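Local coordinates for protein beta-galactosidase/beta-glucuronidase (Faecalibacterium prausnitzii L2-6, PDB 6MVF) that binds flavin mononucleotide and, as a family 2 glycoside hydrolase from the human gut microbiome, acts as a beta-glucuronidase, at residues Thr154-Leu159 against His302-Tyr307; His52-Val57 against Ser65-Thr70; Asp242-Leu245 against Pro251-Tyr254. All coordinates share one frame; numbering follows the deposited sequence.

Contact 1: Thr154-Leu159 against His302-Tyr307; sequences TFYGGL and HQDKLY
D304 OD2 is gripped by two donors: Y156 OH, 2.8 Å away, and the backbone N of G539. The phenol donates to the anti lone pair of this oxygen, the one turned away from OD1. Ring and carboxylate planes stand 63° apart, and the two side chains cross at about a right angle. D304 CB approaches the ring obliquely, 3.8 Å from Y156 CE2 and 3.6 Å from Y156 OH. Both groups are put there by their first torsions. The tyrosine has CG opposite its own carbonyl carbon (chi1 -57°), whereas CG of D304 lies between backbone N and carbonyl carbon (chi1 61°), turning the carboxylate in toward Y156 and G539. One face of the phenol carries T154 CG2, 3.8 Å above the plane and offset toward the rim. The pair is buried, and the two donors probably help to stabilise negative charge on the carboxylate. Between these two segments the link is a single polar bond, one of several ties between the sugar-binding domain and the barrel. G539 also makes a backbone hydrogen bond with T154, and so ties both segments to strand 538-540. Residues 154-159 belong to the loop between strands 131-139 and 163-168 of the sugar-binding domain; 302-307 follow strand 292-300 of the TIM barrel and lead to helix 314-327, whose D316 forms a salt bridge with K305, and strand 538-540 lies beyond barrel strand 529-532.

Contact 2: His52-Val57 against Ser65-Thr70; sequences HTWNAV and SYLRTT
W54 and N55, neighbours in a type I beta turn from T53 to A56, turn their N-H groups onto one carbonyl, that of L67, from opposite faces of its plane. The indole presents its edge: L67 O lies in the ring plane, 3.0 Å from W54 NE1, though the bond is bent (146° at the hydrogen). The amide of N55 also holds the oxygen in its own plane, with N55 ND2 2.9 Å from L67 O and a nearly straight 171°. With CG between the backbone N and the carbonyl carbon (chi1 62°), the indole reaches the 65-70 segment, where W54 CD1 meets L67 CD2 at 4.1 Å, the two side chains crossing at about a right angle. The amide plane of N55 is nearly perpendicular to the Y66 ring, its ND2 at the ring edge 3.7 Å from Y66 CD2. Further partners probably fix which way round the amide sits: OD1 accepts from G157 N, while ND2 also donates to D58 OD1. T53 OG1 accepts from N55 N, forming an ST turn. Both segments lie in the long connection between strands 46-48 and 70-78, which belong to one six-stranded antiparallel sheet, and W54 packs on V138 of strand 131-139 in that sheet.

Contact 3: Asp242-Leu245 against Pro251-Tyr254; sequences DAEL and PNLY
Two direct hydrogen bonds join E244 and L245 to Y254 and N252, and each pairs a side chain with the backbone opposite. Y254 OH accepts from E244 N, 2.7 Å away, in an almost linear bond (174°) whose donor lies in the ring plane at the phenol edge. N252 ND2 donates to L245 O at 2.8 Å; the oxygen sits close to the amide plane and the bond is again nearly straight (168°). With CG opposite the carbonyl carbon (chi1 -64°), the asparagine points its amide across to the other segment.

One water completes the polar set, donating to E244 O and to N252 O, 2.7 Å from each. It thus bridges two backbone carbonyls that could not bond to each other.

Packing adds to these bonds around the tyrosine. Y254 CE1 lies 3.4 Å from E244 O, and the hydroxyl also rests against A243 CA. A phenylalanine in place of Y254 would keep the ring but is likely to leave E244 N without its acceptor. Set apart from the packing, E244 OE1 and N252 OD1 are a close but non-bonded pair of acceptors, 3.5 Å from each other, and their approach probably gains nothing.

Such side-chain-to-backbone bonds give shape to a connection that has no regular structure, here the one between strands 236-240 and 254-262. Y254, in strand 254-262, pairs through its backbone with V274 of strand 265-274, while at the other end D242 makes a salt bridge with K646 of the third subunit.

Along the chain contact 2 closes first, then contact 3, then contact 1: contact 2 lies wholly within the sugar-binding domain, contact 3 falls in the chain between the two segments of contact 1, and contact 1 reaches forward to the TIM barrel. Contacts 1 and 2 are neighbours, with centres about 9 Å apart. G157, next to Y156, probably hydrogen-bonds to the turn of contact 2, which ties the two loops together. Contact 3, across the chain's centre, lies about 35 Å from contact 1 and 43 Å from contact 2, centre to centre. Local loop bonding thus recurs in separate domains, but of the three only contact 1 joins two of them.

Contact 1: Thr154-Leu159 against His302-Tyr307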
loop_
_atom_site.group_PDB
_atom_site.type_symbol
_atom_site.label_atom_id
_atom_site.label_comp_id
_atom_site.label_asym_id
_atom_site.label_seq_id
_atom_site.Cartn_x
_atom_site.Cartn_y
_atom_site.Cartn_z
ATOM N N THR A 154 -32.430 14.721 -10.579
ATOM C CA THR A 154 -32.808 14.720 -9.172
ATOM C C THR A 154 -31.941 15.674 -8.338
ATOM O O THR A 154 -30.721 15.756 -8.510
ATOM C CB THR A 154 -32.709 13.287 -8.648
ATOM O OG1 THR A 154 -33.515 12.443 -9.473
ATOM C CG2 THR A 154 -33.178 13.184 -7.207
ATOM N N PHE A 155 -32.596 16.399 -7.427
ATOM C CA PHE A 155 -31.926 17.284 -6.473
ATOM C C PHE A 155 -31.690 16.503 -5.189
ATOM O O PHE A 155 -32.391 16.666 -4.189
ATOM C CB PHE A 155 -32.759 18.527 -6.175
ATOM C CG PHE A 155 -33.233 19.265 -7.381
ATOM C CD1 PHE A 155 -32.622 19.097 -8.621
ATOM C CD2 PHE A 155 -34.287 20.140 -7.274
ATOM C CE1 PHE A 155 -33.078 19.786 -9.731
ATOM C CE2 PHE A 155 -34.740 20.821 -8.369
ATOM C CZ PHE A 155 -34.139 20.651 -9.601
ATOM N N TYR A 156 -30.688 15.636 -5.223
ATOM C CA TYR A 156 -30.349 14.823 -4.061
ATOM C C TYR A 156 -30.056 15.711 -2.859
ATOM O O TYR A 156 -29.203 16.600 -2.932
ATOM C CB TYR A 156 -29.136 13.952 -4.378
ATOM C CG TYR A 156 -29.275 13.046 -5.576
ATOM C CD1 TYR A 156 -29.957 11.827 -5.483
ATOM C CD2 TYR A 156 -28.693 13.388 -6.800
ATOM C CE1 TYR A 156 -30.074 10.986 -6.581
ATOM C CE2 TYR A 156 -28.803 12.550 -7.904
ATOM C CZ TYR A 156 -29.484 11.350 -7.783
ATOM O OH TYR A 156 -29.575 10.523 -8.867
ATOM N N GLY A 157 -30.760 15.482 -1.753
ATOM C CA GLY A 157 -30.571 16.298 -0.572
ATOM C C GLY A 157 -29.467 15.761 0.320
ATOM O O GLY A 157 -29.172 14.571 0.323
ATOM N N GLY A 158 -28.845 16.660 1.071
ATOM C CA GLY A 158 -27.950 16.237 2.124
ATOM C C GLY A 158 -26.505 16.667 1.986
ATOM O O GLY A 158 -26.165 17.558 1.199
ATOM N N LEU A 159 -25.649 16.028 2.784
ATOM C CA LEU A 159 -24.226 16.348 2.860
ATOM C C LEU A 159 -23.458 15.332 2.013
ATOM O O LEU A 159 -22.819 14.411 2.520
ATOM C CB LEU A 159 -23.770 16.328 4.315
ATOM C CG LEU A 159 -24.306 17.392 5.251
ATOM C CD1 LEU A 159 -23.812 17.105 6.655
ATOM C CD2 LEU A 159 -23.841 18.764 4.767
ATOM N N HIS A 302 -22.958 13.820 -15.350
ATOM C CA HIS A 302 -23.642 14.131 -14.099
ATOM C C HIS A 302 -22.908 13.456 -12.927
ATOM O O HIS A 302 -22.028 12.614 -13.131
ATOM C CB HIS A 302 -25.100 13.688 -14.181
ATOM C CG HIS A 302 -26.048 14.787 -14.534
ATOM N ND1 HIS A 302 -26.149 15.945 -13.794
ATOM C CD2 HIS A 302 -26.954 14.897 -15.533
ATOM C CE1 HIS A 302 -27.064 16.731 -14.334
ATOM N NE2 HIS A 302 -27.576 16.114 -15.385
ATOM N N GLN A 303 -23.263 13.834 -11.681
ATOM C CA GLN A 303 -22.465 13.428 -10.518
ATOM C C GLN A 303 -23.112 12.321 -9.658
ATOM O O GLN A 303 -22.895 12.254 -8.445
ATOM C CB GLN A 303 -22.125 14.650 -9.664
ATOM C CG GLN A 303 -23.256 15.198 -8.846
ATOM C CD GLN A 303 -22.834 16.384 -7.982
ATOM O OE1 GLN A 303 -21.650 16.644 -7.800
ATOM N NE2 GLN A 303 -23.818 17.108 -7.446
ATOM N N ASP A 304 -23.852 11.398 -10.261
ATOM C CA ASP A 304 -24.540 10.382 -9.486
ATOM C C ASP A 304 -24.119 8.991 -9.950
ATOM O O ASP A 304 -23.468 8.829 -10.983
ATOM C CB ASP A 304 -26.072 10.566 -9.560
ATOM C CG ASP A 304 -26.643 10.465 -10.993
ATOM O OD1 ASP A 304 -25.877 10.371 -11.979
ATOM O OD2 ASP A 304 -27.885 10.480 -11.124
ATOM N N LYS A 305 -24.488 7.978 -9.162
ATOM C CA LYS A 305 -24.134 6.592 -9.466
ATOM C C LYS A 305 -25.181 5.679 -8.850
ATOM O O LYS A 305 -25.801 6.038 -7.848
ATOM C CB LYS A 305 -22.746 6.255 -8.931
ATOM C CG LYS A 305 -22.065 5.093 -9.593
ATOM C CD LYS A 305 -20.607 5.013 -9.100
ATOM C CE LYS A 305 -19.908 3.793 -9.646
ATOM N NZ LYS A 305 -18.442 3.807 -9.392
ATOM N N LEU A 306 -25.363 4.492 -9.451
ATOM C CA LEU A 306 -26.458 3.581 -9.115
ATOM C C LEU A 306 -26.644 3.364 -7.616
ATOM O O LEU A 306 -25.803 2.739 -6.964
ATOM C CB LEU A 306 -26.267 2.222 -9.788
ATOM C CG LEU A 306 -27.464 1.267 -9.606
ATOM C CD1 LEU A 306 -28.691 1.805 -10.302
ATOM C CD2 LEU A 306 -27.167 -0.128 -10.116
ATOM N N TYR A 307 -27.764 3.879 -7.087
ATOM C CA TYR A 307 -28.207 3.789 -5.688
ATOM C C TYR A 307 -27.205 4.373 -4.705
ATOM O O TYR A 307 -27.239 4.055 -3.517
ATOM C CB TYR A 307 -28.585 2.352 -5.305
ATOM C CG TYR A 307 -29.651 1.816 -6.228
ATOM C CD1 TYR A 307 -30.774 2.575 -6.524
ATOM C CD2 TYR A 307 -29.503 0.584 -6.858
ATOM C CE1 TYR A 307 -31.736 2.110 -7.391
ATOM C CE2 TYR A 307 -30.455 0.103 -7.717
ATOM C CZ TYR A 307 -31.574 0.871 -7.992
ATOM O OH TYR A 307 -32.539 0.395 -8.870
#

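Contact 2: His52-Val57 against Ser65-Thr70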
loop_
_atom_site.group_PDB
_atom_site.type_symbol
_atom_site.label_atom_id
_atom_site.label_comp_id
_atom_site.label_asym_id
_atom_site.label_seq_id
_atom_site.Cartn_x
_atom_site.Cartn_y
_atom_site.Cartn_z
ATOM N N HIS A 52 -23.216 11.619 2.141
ATOM C CA HIS A 52 -24.547 11.078 2.346
ATOM C C HIS A 52 -25.609 11.913 1.650
ATOM O O HIS A 52 -25.551 13.146 1.627
ATOM C CB HIS A 52 -24.880 10.984 3.838
ATOM C CG HIS A 52 -26.250 10.453 4.095
ATOM N ND1 HIS A 52 -27.342 11.274 4.276
ATOM C CD2 HIS A 52 -26.719 9.181 4.138
ATOM C CE1 HIS A 52 -28.421 10.530 4.442
ATOM N NE2 HIS A 52 -28.071 9.257 4.363
ATOM N N THR A 53 -26.587 11.223 1.093
ATOM C CA THR A 53 -27.834 11.847 0.695
ATOM C C THR A 53 -28.973 10.936 1.106
ATOM O O THR A 53 -28.858 9.713 1.015
ATOM C CB THR A 53 -27.915 12.103 -0.811
ATOM O OG1 THR A 53 -29.238 12.564 -1.125
ATOM C CG2 THR A 53 -27.589 10.831 -1.610
ATOM N N TRP A 54 -30.078 11.526 1.554
ATOM C CA TRP A 54 -31.257 10.711 1.832
ATOM C C TRP A 54 -32.017 10.332 0.556
ATOM O O TRP A 54 -32.957 9.538 0.633
ATOM C CB TRP A 54 -32.173 11.427 2.849
ATOM C CG TRP A 54 -32.740 12.760 2.397
ATOM C CD1 TRP A 54 -33.785 12.969 1.516
ATOM C CD2 TRP A 54 -32.295 14.063 2.803
ATOM N NE1 TRP A 54 -33.999 14.324 1.344
ATOM C CE2 TRP A 54 -33.103 15.016 2.120
ATOM C CE3 TRP A 54 -31.289 14.520 3.668
ATOM C CZ2 TRP A 54 -32.940 16.395 2.290
ATOM C CZ3 TRP A 54 -31.128 15.887 3.839
ATOM C CH2 TRP A 54 -31.951 16.812 3.149
ATOM N N ASN A 55 -31.612 10.839 -0.617
ATOM C CA ASN A 55 -32.261 10.507 -1.883
ATOM C C ASN A 55 -31.489 9.465 -2.689
ATOM O O ASN A 55 -31.753 9.306 -3.885
ATOM C CB ASN A 55 -32.477 11.763 -2.743
ATOM C CG ASN A 55 -33.377 12.799 -2.074
ATOM O OD1 ASN A 55 -33.035 13.989 -1.985
ATOM N ND2 ASN A 55 -34.526 12.346 -1.591
ATOM N N ALA A 56 -30.554 8.747 -2.059
ATOM C CA ALA A 56 -29.671 7.846 -2.800
ATOM C C ALA A 56 -30.440 6.754 -3.521
ATOM O O ALA A 56 -29.991 6.264 -4.559
ATOM C CB ALA A 56 -28.655 7.210 -1.860
ATOM N N VAL A 57 -31.579 6.336 -2.985
ATOM C CA VAL A 57 -32.411 5.328 -3.627
ATOM C C VAL A 57 -33.664 5.945 -4.251
ATOM O O VAL A 57 -33.921 5.754 -5.440
ATOM C CB VAL A 57 -32.764 4.190 -2.645
ATOM C CG1 VAL A 57 -33.669 3.166 -3.308
ATOM C CG2 VAL A 57 -31.481 3.546 -2.158
ATOM N N SER A 65 -41.616 9.893 -7.082
ATOM C CA SER A 65 -41.224 11.147 -6.458
ATOM C C SER A 65 -39.864 10.920 -5.799
ATOM O O SER A 65 -39.216 9.894 -6.031
ATOM C CB SER A 65 -42.316 11.587 -5.472
ATOM O OG SER A 65 -41.995 12.817 -4.843
ATOM N N TYR A 66 -39.423 11.888 -4.985
ATOM C CA TYR A 66 -38.318 11.700 -4.043
ATOM C C TYR A 66 -38.488 12.678 -2.891
ATOM O O TYR A 66 -38.988 13.794 -3.076
ATOM C CB TYR A 66 -36.932 11.884 -4.692
ATOM C CG TYR A 66 -36.614 13.266 -5.259
ATOM C CD1 TYR A 66 -37.023 13.633 -6.540
ATOM C CD2 TYR A 66 -35.868 14.182 -4.533
ATOM C CE1 TYR A 66 -36.716 14.879 -7.070
ATOM C CE2 TYR A 66 -35.555 15.438 -5.062
ATOM C CZ TYR A 66 -35.986 15.778 -6.330
ATOM O OH TYR A 66 -35.673 17.014 -6.846
ATOM N N LEU A 67 -38.060 12.257 -1.696
ATOM C CA LEU A 67 -38.329 13.039 -0.492
ATOM C C LEU A 67 -37.569 14.360 -0.552
ATOM O O LEU A 67 -36.334 14.385 -0.475
ATOM C CB LEU A 67 -37.955 12.245 0.759
ATOM C CG LEU A 67 -37.950 12.987 2.111
ATOM C CD1 LEU A 67 -39.326 13.541 2.480
ATOM C CD2 LEU A 67 -37.402 12.086 3.215
ATOM N N ARG A 68 -38.302 15.462 -0.694
ATOM C CA ARG A 68 -37.742 16.799 -0.539
ATOM C C ARG A 68 -38.244 17.364 0.783
ATOM O O ARG A 68 -39.452 17.351 1.042
ATOM C CB ARG A 68 -38.116 17.709 -1.714
ATOM C CG ARG A 68 -37.828 17.071 -3.083
ATOM C CD ARG A 68 -38.129 18.019 -4.238
ATOM N NE ARG A 68 -37.368 19.250 -4.062
ATOM C CZ ARG A 68 -37.263 20.215 -4.966
ATOM N NH1 ARG A 68 -37.890 20.097 -6.134
ATOM N NH2 ARG A 68 -36.528 21.293 -4.696
ATOM N N THR A 69 -37.313 17.829 1.623
ATOM C CA THR A 69 -37.625 18.189 3.006
ATOM C C THR A 69 -36.388 18.681 3.746
ATOM O O THR A 69 -35.329 18.886 3.144
ATOM C CB THR A 69 -38.208 17.000 3.771
ATOM O OG1 THR A 69 -38.766 17.452 5.013
ATOM C CG2 THR A 69 -37.117 15.934 4.046
ATOM N N THR A 70 -36.492 18.824 5.056
ATOM C CA THR A 70 -35.356 19.190 5.885
ATOM C C THR A 70 -34.877 17.980 6.680
ATOM O O THR A 70 -35.654 17.368 7.423
ATOM C CB THR A 70 -35.720 20.346 6.807
ATOM O OG1 THR A 70 -36.238 21.422 6.002
ATOM C CG2 THR A 70 -34.471 20.798 7.592
#

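Contact 3: Asp242-Leu245 against Pro251-Tyr254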
loop_
_atom_site.group_PDB
_atom_site.type_symbol
_atom_site.label_atom_id
_atom_site.label_comp_id
_atom_site.label_asym_id
_atom_site.label_seq_id
_atom_site.Cartn_x
_atom_site.Cartn_y
_atom_site.Cartn_z
ATOM N N ASP A 242 11.782 27.163 -19.577
ATOM C CA ASP A 242 11.564 25.867 -20.220
ATOM C C ASP A 242 10.297 25.186 -19.700
ATOM O O ASP A 242 10.313 24.038 -19.254
ATOM C CB ASP A 242 12.781 24.966 -20.023
ATOM C CG ASP A 242 14.056 25.578 -20.580
ATOM O OD1 ASP A 242 14.025 26.067 -21.743
ATOM O OD2 ASP A 242 15.083 25.579 -19.848
ATOM N N ALA A 243 9.189 25.915 -19.744
ATOM C CA ALA A 243 7.956 25.427 -19.147
ATOM C C ALA A 243 7.415 24.224 -19.910
ATOM O O ALA A 243 7.438 24.184 -21.139
ATOM C CB ALA A 243 6.921 26.542 -19.131
ATOM N N GLU A 244 6.955 23.222 -19.173
ATOM C CA GLU A 244 6.220 22.110 -19.760
ATOM C C GLU A 244 4.743 22.492 -19.818
ATOM O O GLU A 244 4.092 22.639 -18.778
ATOM C CB GLU A 244 6.443 20.835 -18.954
ATOM C CG GLU A 244 7.740 20.147 -19.323
ATOM C CD GLU A 244 7.986 18.897 -18.502
ATOM O OE1 GLU A 244 7.438 17.816 -18.847
ATOM O OE2 GLU A 244 8.727 19.005 -17.498
ATOM N N LEU A 245 4.221 22.681 -21.027
ATOM C CA LEU A 245 2.853 23.154 -21.151
ATOM C C LEU A 245 1.859 22.047 -20.808
ATOM O O LEU A 245 2.163 20.848 -20.889
ATOM C CB LEU A 245 2.585 23.672 -22.560
ATOM C CG LEU A 245 3.571 24.740 -23.027
ATOM C CD1 LEU A 245 3.190 25.249 -24.397
ATOM C CD2 LEU A 245 3.629 25.867 -22.029
ATOM N N PRO A 251 -1.036 16.452 -19.906
ATOM C CA PRO A 251 -1.477 17.374 -18.835
ATOM C C PRO A 251 -0.409 17.637 -17.779
ATOM O O PRO A 251 -0.557 17.287 -16.604
ATOM C CB PRO A 251 -2.691 16.638 -18.259
ATOM C CG PRO A 251 -2.308 15.192 -18.439
ATOM C CD PRO A 251 -1.696 15.143 -19.802
ATOM N N ASN A 252 0.682 18.294 -18.187
ATOM C CA ASN A 252 1.788 18.588 -17.271
ATOM C C ASN A 252 1.361 19.584 -16.199
ATOM O O ASN A 252 0.759 20.622 -16.496
ATOM C CB ASN A 252 2.989 19.139 -18.035
ATOM C CG ASN A 252 3.585 18.126 -19.006
ATOM O OD1 ASN A 252 4.053 17.060 -18.604
ATOM N ND2 ASN A 252 3.579 18.466 -20.288
ATOM N N LEU A 253 1.674 19.280 -14.947
ATOM C CA LEU A 253 1.237 20.109 -13.835
ATOM C C LEU A 253 2.435 20.627 -13.047
ATOM O O LEU A 253 3.406 19.899 -12.814
ATOM C CB LEU A 253 0.290 19.336 -12.908
ATOM C CG LEU A 253 -1.041 18.973 -13.541
ATOM C CD1 LEU A 253 -1.838 18.024 -12.668
ATOM C CD2 LEU A 253 -1.828 20.234 -13.793
ATOM N N TYR A 254 2.361 21.893 -12.655
ATOM C CA TYR A 254 3.227 22.464 -11.636
ATOM C C TYR A 254 2.454 22.594 -10.327
ATOM O O TYR A 254 1.220 22.566 -10.294
ATOM C CB TYR A 254 3.769 23.829 -12.081
ATOM C CG TYR A 254 4.696 23.718 -13.276
ATOM C CD1 TYR A 254 4.198 23.556 -14.571
ATOM C CD2 TYR A 254 6.072 23.760 -13.106
ATOM C CE1 TYR A 254 5.058 23.442 -15.649
ATOM C CE2 TYR A 254 6.920 23.661 -14.168
ATOM C CZ TYR A 254 6.421 23.499 -15.431
ATOM O OH TYR A 254 7.305 23.391 -16.473
HETATM O O HOH W 1 1.813 22.927 -17.292
#